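PDB 3AEI: prefoldin beta subunit 2 from Thermococcus sp., which is probably part of a molecular chaperone that captures unfolded proteins and passes them to a group II chaperonin. Local coordinates for residues R70-Y73 and K74-E78. Residues are numbered along the deposited sequence; the frame is centred on the assembly and turned at random. Where two conformers were deposited one is given.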
loop_
_atom_site.group_PDB
_atom_site.type_symbol
_atom_site.label_atom_id
_atom_site.label_comp_id
_atom_site.label_asym_id
_atom_site.label_seq_id
_atom_site.Cartn_x
_atom_site.Cartn_y
_atom_site.Cartn_z
ATOM N N ARG A 70 7.157 -6.115 18.035
ATOM C CA ARG A 70 7.635 -4.924 18.730
ATOM C C ARG A 70 9.127 -5.020 18.993
ATOM O O ARG A 70 9.855 -4.037 18.900
ATOM C CB ARG A 70 6.889 -4.713 20.043
ATOM C CG ARG A 70 5.535 -4.011 19.874
ATOM C CD ARG A 70 4.772 -3.946 21.185
ATOM N NE ARG A 70 5.597 -3.425 22.267
ATOM C CZ ARG A 70 5.245 -3.451 23.548
ATOM N NH1 ARG A 70 4.076 -3.975 23.909
ATOM N NH2 ARG A 70 6.067 -2.964 24.474
ATOM N N LEU A 71 9.599 -6.219 19.311
ATOM C CA LEU A 71 11.026 -6.396 19.563
ATOM C C LEU A 71 11.854 -6.115 18.323
ATOM O O LEU A 71 12.874 -5.425 18.378
ATOM C CB LEU A 71 11.262 -7.823 20.049
ATOM C CG LEU A 71 12.597 -8.176 20.681
ATOM C CD1 LEU A 71 13.023 -7.091 21.672
ATOM C CD2 LEU A 71 12.441 -9.523 21.351
ATOM N N VAL A 72 11.405 -6.640 17.189
ATOM C CA VAL A 72 12.091 -6.438 15.930
ATOM C C VAL A 72 12.021 -4.942 15.606
ATOM O O VAL A 72 13.017 -4.336 15.240
ATOM C CB VAL A 72 11.419 -7.262 14.789
ATOM C CG1 VAL A 72 11.938 -6.837 13.421
ATOM C CG2 VAL A 72 11.702 -8.752 14.995
ATOM N N TYR A 73 10.847 -4.330 15.754
ATOM C CA TYR A 73 10.782 -2.907 15.410
ATOM C C TYR A 73 11.589 -2.035 16.382
ATOM O O TYR A 73 12.309 -1.139 15.952
ATOM C CB TYR A 73 9.331 -2.405 15.343
ATOM C CG TYR A 73 8.488 -3.009 14.243
ATOM C CD1 TYR A 73 8.972 -3.107 12.948
ATOM C CD2 TYR A 73 7.170 -3.400 14.486
ATOM C CE1 TYR A 73 8.167 -3.566 11.910
ATOM C CE2 TYR A 73 6.357 -3.866 13.451
ATOM C CZ TYR A 73 6.863 -3.938 12.172
ATOM O OH TYR A 73 6.062 -4.344 11.130
ATOM N N LYS A 74 11.480 -2.288 17.678
ATOM C CA LYS A 74 12.228 -1.487 18.648
ATOM C C LYS A 74 13.720 -1.505 18.326
ATOM O O LYS A 74 14.377 -0.474 18.370
ATOM C CB LYS A 74 12.020 -1.995 20.068
ATOM C CG LYS A 74 10.848 -1.363 20.782
ATOM C CD LYS A 74 10.818 -1.751 22.247
ATOM C CE LYS A 74 12.167 -1.494 22.895
ATOM N NZ LYS A 74 12.122 -1.600 24.379
ATOM N N ARG A 75 14.243 -2.686 18.007
ATOM C CA ARG A 75 15.651 -2.847 17.674
ATOM C C ARG A 75 16.030 -2.074 16.410
ATOM O O ARG A 75 17.042 -1.376 16.367
ATOM C CB ARG A 75 15.964 -4.334 17.489
ATOM C CG ARG A 75 17.426 -4.647 17.203
ATOM C CD ARG A 75 17.651 -6.152 17.190
ATOM N NE ARG A 75 17.206 -6.778 18.434
ATOM C CZ ARG A 75 17.739 -6.535 19.626
ATOM N NH1 ARG A 75 17.265 -7.149 20.698
ATOM N NH2 ARG A 75 18.748 -5.684 19.748
ATOM N N GLU A 76 15.219 -2.212 15.367
ATOM C CA GLU A 76 15.494 -1.526 14.112
ATOM C C GLU A 76 15.411 -0.010 14.308
ATOM O O GLU A 76 16.254 0.728 13.787
ATOM C CB GLU A 76 14.522 -2.011 13.033
ATOM C CG GLU A 76 14.794 -3.442 12.635
ATOM C CD GLU A 76 13.734 -4.055 11.740
ATOM O OE1 GLU A 76 12.576 -3.573 11.746
ATOM O OE2 GLU A 76 14.069 -5.044 11.044
ATOM N N ILE A 77 14.434 0.433 15.092
ATOM C CA ILE A 77 14.236 1.853 15.374
ATOM C C ILE A 77 15.412 2.392 16.194
ATOM O O ILE A 77 15.911 3.487 15.929
ATOM C CB ILE A 77 12.916 2.086 16.141
ATOM C CG1 ILE A 77 11.722 1.823 15.186
ATOM C CG2 ILE A 77 12.912 3.490 16.781
ATOM C CD1 ILE A 77 10.369 1.578 15.883
ATOM N N GLU A 78 15.861 1.635 17.199
ATOM C CA GLU A 78 16.995 2.099 18.002
ATOM C C GLU A 78 18.249 2.257 17.141
ATOM O O GLU A 78 19.003 3.230 17.293
ATOM C CB GLU A 78 17.295 1.122 19.150
ATOM C CG GLU A 78 16.404 1.322 20.369
ATOM C CD GLU A 78 16.541 0.211 21.407
ATOM O OE1 GLU A 78 15.788 0.239 22.410
ATOM O OE2 GLU A 78 17.395 -0.686 21.218
#
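Residues Arg70 to Glu78 lie within one continuous alpha-helix, 59-93: the amides of Lys74, Arg75, Glu76 and Ile77 bond in turn to the carbonyls of Arg70, Leu71, Val72 and Tyr73, all with nearly straight N-H...O geometry. The shortest of these bonds joins Lys74 N to Arg70 O at 2.7 Å, while Glu76 N lies 3.1 Å from Val72 O. One turn apart, Val72 and Glu76 run side by side, and Val72 CG1 meets the carboxylate at 3.7 Å from Glu76 OE2. With Glu76 CG anti to its own carbonyl carbon (chi1 -69°), the chain leans back toward the preceding turn, and Glu76 OE1 lies at the edge of the Tyr73 ring, near its plane, 3.8 Å from Tyr73 CD1. The carboxylate is turned 51° from the ring. Cutting Glu76 back to an alanine would probably leave Val72 CG1 and this ring edge without their carboxylate neighbour. Ile77 folds back in the same sense, its CD1 lying 4.2 Å from Tyr73 CB. Tyr73 touches Lys26 and Ile77 touches Glu24 of helix 2-37; the Arg70 guanidinium forms salt bridges with Glu67 and with Glu31 of that same helix 2-37. The i to i+4 bonds and side-chain contacts are those of a regular alpha-helix; the flank of helix 59-93 packed on helix 2-37 fits the antiparallel coiled coil of a prefoldin subunit.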